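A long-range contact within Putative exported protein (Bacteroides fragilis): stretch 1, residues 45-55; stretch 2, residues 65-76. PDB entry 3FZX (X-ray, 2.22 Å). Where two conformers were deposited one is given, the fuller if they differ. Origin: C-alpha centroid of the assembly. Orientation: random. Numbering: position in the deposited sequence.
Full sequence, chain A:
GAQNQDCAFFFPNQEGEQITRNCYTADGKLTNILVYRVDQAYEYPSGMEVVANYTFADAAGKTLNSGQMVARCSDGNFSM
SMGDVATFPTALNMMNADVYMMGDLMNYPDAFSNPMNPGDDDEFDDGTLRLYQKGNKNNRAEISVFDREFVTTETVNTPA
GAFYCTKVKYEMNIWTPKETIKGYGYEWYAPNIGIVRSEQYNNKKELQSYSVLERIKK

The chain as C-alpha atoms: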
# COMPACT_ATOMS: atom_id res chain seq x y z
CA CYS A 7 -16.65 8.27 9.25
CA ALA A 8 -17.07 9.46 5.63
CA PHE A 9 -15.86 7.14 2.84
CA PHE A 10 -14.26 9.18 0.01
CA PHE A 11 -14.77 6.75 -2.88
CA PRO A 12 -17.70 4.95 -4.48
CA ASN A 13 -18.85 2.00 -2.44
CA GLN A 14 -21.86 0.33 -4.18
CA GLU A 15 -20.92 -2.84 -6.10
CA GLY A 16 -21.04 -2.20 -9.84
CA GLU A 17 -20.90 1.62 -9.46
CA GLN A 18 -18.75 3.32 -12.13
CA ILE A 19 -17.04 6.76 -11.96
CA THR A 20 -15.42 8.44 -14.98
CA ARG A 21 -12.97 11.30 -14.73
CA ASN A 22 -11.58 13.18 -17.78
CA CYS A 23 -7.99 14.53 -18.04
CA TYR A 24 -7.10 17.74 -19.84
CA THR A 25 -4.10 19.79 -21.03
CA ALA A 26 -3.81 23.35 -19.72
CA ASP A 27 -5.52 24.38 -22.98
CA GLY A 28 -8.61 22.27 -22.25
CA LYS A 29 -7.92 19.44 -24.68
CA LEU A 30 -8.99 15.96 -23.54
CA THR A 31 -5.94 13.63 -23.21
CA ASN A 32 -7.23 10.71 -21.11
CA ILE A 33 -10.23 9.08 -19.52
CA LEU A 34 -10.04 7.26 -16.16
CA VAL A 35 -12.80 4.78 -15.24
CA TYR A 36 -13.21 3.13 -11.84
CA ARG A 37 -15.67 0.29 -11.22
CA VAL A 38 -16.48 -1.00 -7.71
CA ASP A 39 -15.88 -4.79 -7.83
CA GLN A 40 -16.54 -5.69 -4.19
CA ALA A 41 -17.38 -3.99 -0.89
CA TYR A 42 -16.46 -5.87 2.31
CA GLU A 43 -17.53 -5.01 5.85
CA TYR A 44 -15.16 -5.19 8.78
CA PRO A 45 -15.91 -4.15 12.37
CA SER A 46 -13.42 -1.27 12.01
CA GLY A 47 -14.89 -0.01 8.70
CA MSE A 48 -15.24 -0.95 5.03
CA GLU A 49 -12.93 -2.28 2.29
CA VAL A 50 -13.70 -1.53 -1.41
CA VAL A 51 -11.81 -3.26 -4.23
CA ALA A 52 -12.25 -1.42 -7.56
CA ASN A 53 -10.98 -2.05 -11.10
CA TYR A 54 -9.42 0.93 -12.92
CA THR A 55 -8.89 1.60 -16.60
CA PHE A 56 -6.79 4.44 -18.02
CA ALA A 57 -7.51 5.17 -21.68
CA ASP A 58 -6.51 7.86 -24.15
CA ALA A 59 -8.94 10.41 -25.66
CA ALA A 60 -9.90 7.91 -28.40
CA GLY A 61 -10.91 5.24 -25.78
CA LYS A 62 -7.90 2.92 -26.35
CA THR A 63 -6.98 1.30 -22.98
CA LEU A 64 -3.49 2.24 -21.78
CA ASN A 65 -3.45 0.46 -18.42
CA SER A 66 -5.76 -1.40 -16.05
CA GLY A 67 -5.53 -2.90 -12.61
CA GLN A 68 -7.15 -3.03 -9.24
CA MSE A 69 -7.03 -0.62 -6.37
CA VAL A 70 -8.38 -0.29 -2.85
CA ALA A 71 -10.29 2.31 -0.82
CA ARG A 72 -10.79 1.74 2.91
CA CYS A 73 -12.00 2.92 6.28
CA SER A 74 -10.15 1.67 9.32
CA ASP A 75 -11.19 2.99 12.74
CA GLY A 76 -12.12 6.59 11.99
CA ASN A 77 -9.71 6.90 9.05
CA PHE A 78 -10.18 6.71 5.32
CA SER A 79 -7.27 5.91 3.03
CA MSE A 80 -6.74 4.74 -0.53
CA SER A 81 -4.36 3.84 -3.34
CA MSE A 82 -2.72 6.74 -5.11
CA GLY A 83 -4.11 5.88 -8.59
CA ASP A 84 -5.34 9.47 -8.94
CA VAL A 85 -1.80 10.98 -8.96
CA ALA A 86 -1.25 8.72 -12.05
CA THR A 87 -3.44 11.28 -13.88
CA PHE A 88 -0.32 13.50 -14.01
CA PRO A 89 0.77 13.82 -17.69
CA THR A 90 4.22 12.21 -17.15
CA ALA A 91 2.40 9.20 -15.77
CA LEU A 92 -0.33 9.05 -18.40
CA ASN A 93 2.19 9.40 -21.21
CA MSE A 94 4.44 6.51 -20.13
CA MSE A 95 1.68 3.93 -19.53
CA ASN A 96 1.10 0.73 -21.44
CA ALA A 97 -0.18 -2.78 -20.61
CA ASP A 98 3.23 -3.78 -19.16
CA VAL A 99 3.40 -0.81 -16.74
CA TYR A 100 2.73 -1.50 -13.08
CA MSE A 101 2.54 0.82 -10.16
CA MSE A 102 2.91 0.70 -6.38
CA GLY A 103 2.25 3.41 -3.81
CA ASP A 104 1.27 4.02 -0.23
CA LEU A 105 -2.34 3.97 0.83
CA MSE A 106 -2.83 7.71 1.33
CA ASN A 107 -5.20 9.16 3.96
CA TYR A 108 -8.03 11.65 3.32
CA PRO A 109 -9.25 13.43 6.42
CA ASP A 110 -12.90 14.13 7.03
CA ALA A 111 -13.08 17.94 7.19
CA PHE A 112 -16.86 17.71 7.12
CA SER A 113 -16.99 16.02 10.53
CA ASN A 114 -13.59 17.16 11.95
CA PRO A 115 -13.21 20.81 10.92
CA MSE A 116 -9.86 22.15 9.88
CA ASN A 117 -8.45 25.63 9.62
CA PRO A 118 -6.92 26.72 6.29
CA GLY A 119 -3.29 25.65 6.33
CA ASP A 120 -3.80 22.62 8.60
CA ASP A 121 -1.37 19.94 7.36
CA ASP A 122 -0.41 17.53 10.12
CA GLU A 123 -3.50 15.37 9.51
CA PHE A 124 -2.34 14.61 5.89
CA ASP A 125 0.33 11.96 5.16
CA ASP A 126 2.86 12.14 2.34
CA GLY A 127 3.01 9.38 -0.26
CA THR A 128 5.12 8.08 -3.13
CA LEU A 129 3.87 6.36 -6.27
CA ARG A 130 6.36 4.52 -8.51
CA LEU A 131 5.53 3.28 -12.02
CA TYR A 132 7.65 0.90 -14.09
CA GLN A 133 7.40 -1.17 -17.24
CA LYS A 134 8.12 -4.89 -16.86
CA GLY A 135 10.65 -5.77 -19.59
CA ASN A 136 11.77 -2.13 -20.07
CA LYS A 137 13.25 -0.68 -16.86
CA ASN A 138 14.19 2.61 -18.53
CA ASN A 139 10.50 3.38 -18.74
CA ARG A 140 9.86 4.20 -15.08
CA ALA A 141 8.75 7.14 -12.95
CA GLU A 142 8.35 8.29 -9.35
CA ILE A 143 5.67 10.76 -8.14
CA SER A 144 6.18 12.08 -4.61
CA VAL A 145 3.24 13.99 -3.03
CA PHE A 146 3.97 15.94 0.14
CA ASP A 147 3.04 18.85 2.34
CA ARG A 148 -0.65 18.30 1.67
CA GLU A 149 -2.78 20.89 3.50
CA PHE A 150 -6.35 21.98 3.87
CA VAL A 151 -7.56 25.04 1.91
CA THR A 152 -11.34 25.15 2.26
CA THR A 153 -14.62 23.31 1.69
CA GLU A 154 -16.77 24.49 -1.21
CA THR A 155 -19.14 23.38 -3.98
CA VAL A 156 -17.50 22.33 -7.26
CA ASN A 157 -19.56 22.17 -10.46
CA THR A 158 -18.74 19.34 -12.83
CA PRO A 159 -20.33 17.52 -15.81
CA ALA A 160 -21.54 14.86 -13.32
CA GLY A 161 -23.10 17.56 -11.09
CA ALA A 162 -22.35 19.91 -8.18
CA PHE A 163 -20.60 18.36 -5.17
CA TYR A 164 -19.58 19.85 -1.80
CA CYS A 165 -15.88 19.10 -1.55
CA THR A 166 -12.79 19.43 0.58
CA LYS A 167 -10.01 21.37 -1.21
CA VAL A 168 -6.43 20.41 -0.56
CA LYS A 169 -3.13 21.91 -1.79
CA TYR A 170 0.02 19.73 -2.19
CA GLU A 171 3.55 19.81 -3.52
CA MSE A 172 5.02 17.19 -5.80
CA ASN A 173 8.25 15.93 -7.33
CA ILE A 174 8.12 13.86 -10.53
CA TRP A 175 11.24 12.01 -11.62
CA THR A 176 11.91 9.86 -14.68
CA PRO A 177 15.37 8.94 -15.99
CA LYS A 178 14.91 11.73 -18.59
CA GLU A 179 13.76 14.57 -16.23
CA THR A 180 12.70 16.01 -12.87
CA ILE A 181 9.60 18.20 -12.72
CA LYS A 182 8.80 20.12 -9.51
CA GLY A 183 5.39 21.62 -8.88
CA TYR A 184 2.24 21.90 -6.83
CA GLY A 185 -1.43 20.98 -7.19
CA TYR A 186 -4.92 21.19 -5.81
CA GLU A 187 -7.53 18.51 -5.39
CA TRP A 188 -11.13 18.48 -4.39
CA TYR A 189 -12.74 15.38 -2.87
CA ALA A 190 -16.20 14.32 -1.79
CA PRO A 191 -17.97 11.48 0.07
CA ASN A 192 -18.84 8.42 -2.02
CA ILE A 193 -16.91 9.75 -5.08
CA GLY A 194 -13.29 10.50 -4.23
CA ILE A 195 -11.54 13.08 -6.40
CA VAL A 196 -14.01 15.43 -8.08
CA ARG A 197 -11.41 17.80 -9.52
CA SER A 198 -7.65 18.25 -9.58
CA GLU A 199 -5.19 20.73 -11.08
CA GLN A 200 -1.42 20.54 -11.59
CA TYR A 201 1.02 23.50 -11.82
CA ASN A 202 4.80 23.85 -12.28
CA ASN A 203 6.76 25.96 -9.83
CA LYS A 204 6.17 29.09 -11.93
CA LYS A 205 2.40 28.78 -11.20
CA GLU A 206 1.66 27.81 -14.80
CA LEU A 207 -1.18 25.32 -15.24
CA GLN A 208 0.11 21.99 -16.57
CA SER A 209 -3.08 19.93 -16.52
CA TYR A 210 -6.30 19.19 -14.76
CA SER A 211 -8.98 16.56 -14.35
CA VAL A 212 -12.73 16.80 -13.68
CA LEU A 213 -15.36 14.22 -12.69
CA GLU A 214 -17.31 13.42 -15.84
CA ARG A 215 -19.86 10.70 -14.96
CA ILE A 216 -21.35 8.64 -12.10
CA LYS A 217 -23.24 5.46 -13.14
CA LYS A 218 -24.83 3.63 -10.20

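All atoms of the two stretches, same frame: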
# COMPACT_ATOMS: atom_id res chain seq x y z
N PRO A 45 -15.47 -4.92 11.21
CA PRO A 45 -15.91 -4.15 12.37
C PRO A 45 -15.35 -2.72 12.35
O PRO A 45 -16.09 -1.77 12.53
CB PRO A 45 -15.34 -4.93 13.56
CG PRO A 45 -14.96 -6.28 13.02
CD PRO A 45 -14.60 -6.04 11.59
N SER A 46 -14.08 -2.58 12.03
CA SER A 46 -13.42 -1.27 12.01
C SER A 46 -13.72 -0.37 10.81
O SER A 46 -13.08 0.69 10.68
CB SER A 46 -11.91 -1.50 12.06
OG SER A 46 -11.51 -2.18 10.88
N GLY A 47 -14.67 -0.74 9.95
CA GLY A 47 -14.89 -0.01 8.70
C GLY A 47 -14.90 -0.89 7.45
O GLY A 47 -14.77 -2.10 7.52
N MSE A 48 -15.01 -0.27 6.30
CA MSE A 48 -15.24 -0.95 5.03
C MSE A 48 -13.99 -1.05 4.14
O MSE A 48 -13.09 -0.21 4.21
CB MSE A 48 -16.32 -0.15 4.31
CG MSE A 48 -16.65 -0.52 2.89
SE MSE A 48 -18.51 0.17 2.54
CE MSE A 48 -18.17 2.08 2.89
N GLU A 49 -13.96 -2.08 3.30
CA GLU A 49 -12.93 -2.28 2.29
C GLU A 49 -13.61 -2.35 0.92
O GLU A 49 -14.53 -3.15 0.73
CB GLU A 49 -12.20 -3.59 2.51
CG GLU A 49 -10.97 -3.77 1.62
CD GLU A 49 -9.69 -3.31 2.29
OE1 GLU A 49 -9.74 -2.46 3.21
OE2 GLU A 49 -8.61 -3.84 1.89
N VAL A 50 -13.15 -1.53 -0.03
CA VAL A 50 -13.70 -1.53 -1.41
C VAL A 50 -12.57 -1.87 -2.37
O VAL A 50 -11.54 -1.22 -2.34
CB VAL A 50 -14.31 -0.17 -1.80
CG1 VAL A 50 -14.51 -0.06 -3.32
CG2 VAL A 50 -15.62 0.09 -1.07
N VAL A 51 -12.75 -2.90 -3.18
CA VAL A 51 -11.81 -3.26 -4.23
C VAL A 51 -12.46 -2.76 -5.53
O VAL A 51 -13.60 -3.12 -5.83
CB VAL A 51 -11.57 -4.80 -4.26
CG1 VAL A 51 -10.78 -5.23 -5.51
CG2 VAL A 51 -10.85 -5.29 -2.98
N ALA A 52 -11.74 -1.92 -6.29
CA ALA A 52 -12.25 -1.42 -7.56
C ALA A 52 -11.26 -1.71 -8.69
O ALA A 52 -10.07 -1.74 -8.46
CB ALA A 52 -12.51 0.07 -7.49
N ASN A 53 -11.79 -1.96 -9.89
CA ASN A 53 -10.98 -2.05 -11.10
C ASN A 53 -10.84 -0.67 -11.74
O ASN A 53 -11.83 0.06 -11.80
CB ASN A 53 -11.65 -2.95 -12.13
CG ASN A 53 -11.85 -4.35 -11.62
OD1 ASN A 53 -12.92 -4.93 -11.78
ND2 ASN A 53 -10.83 -4.91 -10.99
N TYR A 54 -9.64 -0.33 -12.19
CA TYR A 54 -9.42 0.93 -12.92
C TYR A 54 -8.98 0.63 -14.33
O TYR A 54 -8.34 -0.40 -14.58
CB TYR A 54 -8.40 1.84 -12.24
CG TYR A 54 -6.98 1.30 -12.14
CD1 TYR A 54 -6.08 1.43 -13.21
CD2 TYR A 54 -6.54 0.69 -10.98
CE1 TYR A 54 -4.77 0.94 -13.11
CE2 TYR A 54 -5.23 0.20 -10.87
CZ TYR A 54 -4.36 0.33 -11.94
OH TYR A 54 -3.08 -0.14 -11.81
N THR A 55 -9.36 1.54 -15.24
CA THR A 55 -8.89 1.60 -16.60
C THR A 55 -8.50 3.05 -16.93
O THR A 55 -9.20 3.99 -16.58
CB THR A 55 -9.93 1.13 -17.57
OG1 THR A 55 -10.20 -0.24 -17.29
CG2 THR A 55 -9.43 1.22 -18.99
N ASN A 65 -3.83 1.18 -19.62
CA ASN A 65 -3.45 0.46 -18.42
C ASN A 65 -4.70 0.13 -17.64
O ASN A 65 -5.63 0.94 -17.59
CB ASN A 65 -2.57 1.38 -17.57
CG ASN A 65 -1.77 0.64 -16.52
OD1 ASN A 65 -2.07 0.72 -15.35
ND2 ASN A 65 -0.74 -0.08 -16.94
N SER A 66 -4.73 -1.05 -17.02
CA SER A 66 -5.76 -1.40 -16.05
C SER A 66 -5.24 -2.28 -14.94
O SER A 66 -4.25 -3.00 -15.07
CB SER A 66 -7.00 -2.01 -16.70
OG SER A 66 -6.66 -2.97 -17.65
N GLY A 67 -5.91 -2.16 -13.80
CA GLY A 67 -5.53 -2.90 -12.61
C GLY A 67 -6.62 -2.82 -11.57
O GLY A 67 -7.79 -2.55 -11.89
N GLN A 68 -6.24 -3.10 -10.34
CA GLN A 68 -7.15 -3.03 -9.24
C GLN A 68 -6.57 -2.09 -8.24
O GLN A 68 -5.37 -1.86 -8.21
CB GLN A 68 -7.34 -4.40 -8.60
CG GLN A 68 -8.05 -5.37 -9.51
CD GLN A 68 -8.65 -6.54 -8.75
OE1 GLN A 68 -9.82 -6.86 -8.92
NE2 GLN A 68 -7.85 -7.17 -7.89
N MSE A 69 -7.45 -1.49 -7.45
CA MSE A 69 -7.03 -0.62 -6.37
C MSE A 69 -7.97 -0.78 -5.18
O MSE A 69 -8.99 -1.47 -5.28
CB MSE A 69 -6.90 0.81 -6.86
CG MSE A 69 -8.02 1.27 -7.72
SE MSE A 69 -9.09 2.39 -6.67
CE MSE A 69 -7.97 4.02 -6.91
N VAL A 70 -7.61 -0.16 -4.07
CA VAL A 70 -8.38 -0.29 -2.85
C VAL A 70 -8.65 1.04 -2.16
O VAL A 70 -7.79 1.92 -2.14
CB VAL A 70 -7.67 -1.27 -1.90
CG1 VAL A 70 -8.37 -1.34 -0.55
CG2 VAL A 70 -7.62 -2.64 -2.57
N ALA A 71 -9.87 1.18 -1.65
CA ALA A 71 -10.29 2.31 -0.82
C ALA A 71 -10.74 1.66 0.49
O ALA A 71 -11.36 0.58 0.45
CB ALA A 71 -11.44 3.06 -1.43
N ARG A 72 -10.45 2.30 1.62
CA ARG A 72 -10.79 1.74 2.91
C ARG A 72 -10.95 2.71 4.07
O ARG A 72 -10.32 3.76 4.12
CB ARG A 72 -9.78 0.66 3.35
CG ARG A 72 -8.40 1.16 3.68
CD ARG A 72 -7.52 0.18 4.50
NE ARG A 72 -7.38 -1.14 3.91
CZ ARG A 72 -6.41 -2.01 4.19
NH1 ARG A 72 -5.40 -1.69 4.99
NH2 ARG A 72 -6.41 -3.21 3.61
N CYS A 73 -11.76 2.26 5.02
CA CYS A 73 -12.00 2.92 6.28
C CYS A 73 -11.50 1.96 7.34
O CYS A 73 -11.89 0.80 7.36
CB CYS A 73 -13.51 3.13 6.48
SG CYS A 73 -13.87 4.69 7.13
N SER A 74 -10.60 2.43 8.18
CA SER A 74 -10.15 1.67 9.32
C SER A 74 -10.15 2.58 10.55
O SER A 74 -9.50 3.63 10.58
CB SER A 74 -8.78 1.10 9.09
OG SER A 74 -8.40 0.46 10.29
N ASP A 75 -10.89 2.16 11.58
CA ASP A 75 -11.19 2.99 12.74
C ASP A 75 -11.88 4.23 12.19
O ASP A 75 -12.81 4.10 11.38
CB ASP A 75 -9.95 3.24 13.61
CG ASP A 75 -9.54 1.99 14.42
OD1 ASP A 75 -10.38 1.07 14.61
OD2 ASP A 75 -8.37 1.94 14.87
N GLY A 76 -11.45 5.42 12.55
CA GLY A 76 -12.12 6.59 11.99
C GLY A 76 -11.60 7.03 10.63
O GLY A 76 -12.19 7.92 10.03

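Strands 47-55 and 65-74 pair antiparallel, and most of the donors and acceptors between them are satisfied by backbone ladder bonds. Three residue pairs exchange two bonds each. V50 N donates to A71 O at 2.8 Å, and A71 N returns to V50 O at 3.0 Å. A52 N reaches M69 O at 3.0 Å, and M69 N reaches A52 O at 2.8 Å. Y54 N bonds G67 O at 2.9 Å, and G67 N bonds Y54 O at 3.1 Å. All six are close to straight.

Past V50 the ladder becomes one-sided. C73 N donates to M48 O at 2.9 Å, but M48 N lies 3.5 Å from C73 O at a poor angle and makes no bond to it. Beyond the strand ends, D75 N gives S46 O a weak bond of 2.8 Å.

The side chains of E49 and R72 lie on the same face of the sheet and form a salt bridge. R72 NE donates to E49 OE1 at 2.8 Å and R72 NH2 to E49 OE2 at 2.9 Å, so both carboxylate oxygens are engaged. Both oxygens also have hydrogen-bond partners elsewhere in the structure. On that face, N53 ND2 makes a weak bond to Q68 OE1 at 3.0 Å.

Y54 lies on the other face and folds over the neighboring strand. G67 CA sits 3.8 Å from the centroid of the Y54 ring, over its face, in a CH-pi contact. Glycine leaves this space free: an ideal CB on G67 would lie 2.5 Å from Y54 OH, a clash. At the ring edge, Y54 CD2 packs 3.6 Å from M69 CG. N65 OD1 is also at the edge, 3.5 Å from Y54 CE1. This oxygen is buried by the contact and has no polar partner in the model, whereas N65 ND2 is satisfied elsewhere.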